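Local coordinates for mbDLG-3 protein (Monosiga brevicollis, PDB 6X1N) that is the third PDZ domain of a choanoflagellate Dlg-type scaffold, probably binds C-terminal peptides of partner proteins and, as part of a larger protein, may take part in protein kinase binding, at residues L71-Y74 with R75-A78; Q54-E57 with G58-I61. All blocks are in the same frame, centred on the assembly; numbering follows the deposited sequence.

Overall arrangement
Both contacts are local, each lying where a loop passes into regular structure within one PDZ domain. Contact 2 comes first along the chain and leads the loop residues 54-57 into strand 59-64; contact 1 follows and starts helix 74-82. Their centres lie about 16 Å apart and their nearest atoms about 6 Å, without touching. Contact 1 is the nearer to function: helix 74-82 and strand 19-22 are expected to flank the peptide groove, as in other PDZ domains. A glycerol, probably from the crystallisation liquor, sits about 4 Å from the side chain of Ala78, and another glycerol contact is made by Gln54 of contact 2. Strand 38-43 is a shared neighbour of both.

Contact 1: L71-Y74 with R75-A78; sequences LASY and RQAA
Ser73 caps the first turn of helix 74-82 by accepting from Gln76, a local N-cap contact where the loop after strand 67-68 enters the helix. The evidence is the bond from Gln76 N to Ser73 OG, 2.9 Å long with an angle of 159° at the hydrogen. A chi1 of 62° makes this possible: it sets OG between the backbone N and the carbonyl carbon, which places it facing Gln76 N. One of the first amides, which has no preceding turn to bind, is thus satisfied by a side chain. Ser73 OG also lies 3.2 Å from Gln76 CB, so the hydroxyl rests close against that side chain, and both residues touch Ala27 in a neighbouring loop.

Regular helical bonding starts at once. Ala77 N gives to Ser73 O at 3.0 Å, and Ala78 N to Tyr74 O at 2.9 Å, the latter nearly straight. The extended Gln76 side chain runs back along the loop, its amide beside Ala72, with Gln76 OE1 3.2 Å from Ala72 CA.

Tyr74 directs its ring along the outside of the turn, CG lying opposite the backbone N across the CA–CB bond (chi1 164°). The methyl of Ala78, one turn on, then sits over one ring face in a CH-pi contact, CB 4.1 Å from the ring centroid; its closest ring atom is Tyr74 CZ, at 3.7 Å from Ala78 CB.

As the first helical residue, Tyr74 occupies the position that in other PDZ domains helps set ligand preference, so this ring probably borders the peptide groove. Tyr74 and Ala77 pack on Leu21 of strand 19-22, while Ala72 and Ala77 meet Ile38 of strand 38-43, seating the start of the helix against the sheet.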
# COMPACT_ATOMS: atom_id res chain seq x y z
N LEU A 71 11.53 1.65 -0.84
CA LEU A 71 12.14 2.89 -0.37
C LEU A 71 11.33 4.12 -0.74
O LEU A 71 11.84 5.24 -0.66
CB LEU A 71 13.58 3.02 -0.89
CG LEU A 71 14.56 1.88 -0.62
CD1 LEU A 71 15.92 2.23 -1.21
CD2 LEU A 71 14.68 1.65 0.86
N ALA A 72 10.08 3.94 -1.16
CA ALA A 72 9.28 5.06 -1.62
C ALA A 72 8.90 5.97 -0.46
O ALA A 72 8.69 5.52 0.66
CB ALA A 72 8.02 4.56 -2.32
N SER A 73 8.81 7.27 -0.74
CA SER A 73 8.19 8.18 0.22
C SER A 73 6.66 8.06 0.14
O SER A 73 6.11 7.59 -0.85
CB SER A 73 8.56 9.62 -0.11
OG SER A 73 8.06 9.95 -1.39
N TYR A 74 5.99 8.56 1.18
CA TYR A 74 4.55 8.74 1.10
C TYR A 74 4.18 9.51 -0.16
O TYR A 74 3.32 9.07 -0.93
CB TYR A 74 4.03 9.50 2.31
CG TYR A 74 2.63 10.00 2.02
CD1 TYR A 74 1.56 9.12 2.01
CD2 TYR A 74 2.38 11.34 1.66
CE1 TYR A 74 0.28 9.54 1.70
CE2 TYR A 74 1.11 11.77 1.34
CZ TYR A 74 0.07 10.87 1.37
OH TYR A 74 -1.21 11.29 1.06
N ARG A 75 4.83 10.65 -0.39
CA ARG A 75 4.45 11.48 -1.53
C ARG A 75 4.57 10.71 -2.83
O ARG A 75 3.70 10.82 -3.71
CB ARG A 75 5.33 12.73 -1.56
CG ARG A 75 4.79 13.85 -2.43
CD ARG A 75 3.79 14.69 -1.65
NE ARG A 75 4.43 15.54 -0.66
CZ ARG A 75 3.77 16.30 0.21
NH1 ARG A 75 2.45 16.29 0.22
NH2 ARG A 75 4.44 17.06 1.06
N GLN A 76 5.65 9.94 -2.99
CA GLN A 76 5.85 9.16 -4.20
C GLN A 76 4.73 8.14 -4.40
O GLN A 76 4.19 8.01 -5.51
CB GLN A 76 7.20 8.45 -4.13
CG GLN A 76 7.52 7.59 -5.33
CD GLN A 76 8.67 6.65 -5.06
OE1 GLN A 76 9.54 6.94 -4.24
NE2 GLN A 76 8.66 5.49 -5.72
N ALA A 77 4.37 7.41 -3.34
CA ALA A 77 3.31 6.40 -3.46
C ALA A 77 1.96 7.04 -3.73
O ALA A 77 1.19 6.56 -4.58
CB ALA A 77 3.26 5.54 -2.19
N ALA A 78 1.63 8.12 -3.02
CA ALA A 78 0.33 8.75 -3.23
C ALA A 78 0.24 9.32 -4.64
O ALA A 78 -0.82 9.27 -5.27
CB ALA A 78 0.10 9.84 -2.19

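Contact 2: Q54-E57 with G58-I61; sequences QVFE and GDQI
Phe56 to Asp59 form a type II beta turn that carries the chain from the loop after helix 48-52 into strand 59-64. Asp59 N returns a bond to Phe56 O at 3.0 Å, reaching the oxygen from above the carbonyl plane. Gly58 takes the third place of the turn with phi 87°; a side chain on this backbone would run into the carbonyl oxygen of Glu57, which explains the glycine.

Asp59 closes the turn a second time with its carboxylate. Its CG lies beside its own backbone N, at chi1 -76°, which brings the carboxylate back onto the backbone of Phe56. There Asp59 OD2 accepts from Phe56 N at 2.9 Å, met from above the carboxylate plane, while Asp59 OD1 lies at the ring edge, near its plane, 4.0 Å from Phe56 CD2. Ring and carboxylate planes are 64° apart. A water gives one hydrogen bond to Glu57 O and another to Asp59 OD1, each 2.8 Å, bridging the turn's carbonyl to the acid.

OD2 also forms a salt bridge with Arg6, whose guanidinium additionally binds Gln54 O; together these would be expected to favour the ionised acid. The Glu57 carboxylate turns elsewhere, to the hydroxyl of Tyr100. Val55, just before the turn, packs on Ile40, Ile43 and Leu93 in the core.

Residues 58-61 carry the Gly-Asp-x-Ile sequence well known in PDZ domains at the entry to this strand, which pairs with 38-43 and 88-95: here the glycine makes the turn and the aspartate closes it.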
# COMPACT_ATOMS: atom_id res chain seq x y z
N GLN A 54 -9.07 -8.73 0.31
CA GLN A 54 -7.70 -9.22 0.34
C GLN A 54 -6.70 -8.08 0.51
O GLN A 54 -5.52 -8.25 0.19
CB GLN A 54 -7.38 -10.07 -0.89
CG GLN A 54 -8.07 -11.43 -0.87
CD GLN A 54 -7.51 -12.38 0.19
OE1 GLN A 54 -6.43 -12.96 0.00
NE2 GLN A 54 -8.24 -12.56 1.29
N VAL A 55 -7.15 -6.94 1.01
CA VAL A 55 -6.32 -5.78 1.27
C VAL A 55 -6.63 -5.33 2.69
O VAL A 55 -7.80 -5.09 3.01
CB VAL A 55 -6.63 -4.64 0.28
CG1 VAL A 55 -5.73 -3.44 0.53
CG2 VAL A 55 -6.51 -5.14 -1.17
N PHE A 56 -5.61 -5.24 3.55
CA PHE A 56 -5.84 -5.01 4.96
C PHE A 56 -5.00 -3.84 5.47
O PHE A 56 -3.84 -3.67 5.08
CB PHE A 56 -5.46 -6.24 5.79
CG PHE A 56 -6.13 -7.51 5.36
CD1 PHE A 56 -7.50 -7.56 5.20
CD2 PHE A 56 -5.39 -8.65 5.12
CE1 PHE A 56 -8.12 -8.75 4.82
CE2 PHE A 56 -5.99 -9.82 4.74
CZ PHE A 56 -7.35 -9.88 4.58
N GLU A 57 -5.57 -3.09 6.40
CA GLU A 57 -4.76 -2.14 7.14
C GLU A 57 -3.58 -2.86 7.79
O GLU A 57 -3.71 -3.99 8.26
CB GLU A 57 -5.61 -1.47 8.22
CG GLU A 57 -4.81 -0.45 8.99
CD GLU A 57 -5.61 0.35 9.97
OE1 GLU A 57 -6.87 0.34 9.91
OE2 GLU A 57 -4.95 1.01 10.82
N GLY A 58 -2.41 -2.23 7.75
CA GLY A 58 -1.20 -2.84 8.25
C GLY A 58 -0.45 -3.69 7.25
O GLY A 58 0.61 -4.24 7.59
N ASP A 59 -0.96 -3.81 6.03
CA ASP A 59 -0.20 -4.47 4.97
C ASP A 59 0.92 -3.55 4.50
O ASP A 59 0.72 -2.34 4.32
CB ASP A 59 -1.08 -4.71 3.74
CG ASP A 59 -2.03 -5.86 3.89
OD1 ASP A 59 -1.89 -6.67 4.84
OD2 ASP A 59 -2.90 -5.98 3.00
N GLN A 60 2.10 -4.12 4.27
CA GLN A 60 3.11 -3.42 3.50
C GLN A 60 2.81 -3.60 2.03
O GLN A 60 2.54 -4.72 1.57
CB GLN A 60 4.51 -3.94 3.83
CG GLN A 60 5.56 -3.19 3.03
CD GLN A 60 6.96 -3.33 3.57
OE1 GLN A 60 7.23 -4.11 4.48
NE2 GLN A 60 7.89 -2.56 2.98
N ILE A 61 2.82 -2.49 1.29
CA ILE A 61 2.72 -2.53 -0.17
C ILE A 61 4.14 -2.67 -0.68
O ILE A 61 4.89 -1.70 -0.75
CB ILE A 61 2.05 -1.27 -0.74
CG1 ILE A 61 0.73 -0.95 -0.04
CG2 ILE A 61 1.84 -1.47 -2.23
CD1 ILE A 61 0.01 0.28 -0.63
O HOH W 1 -2.31 -6.37 7.56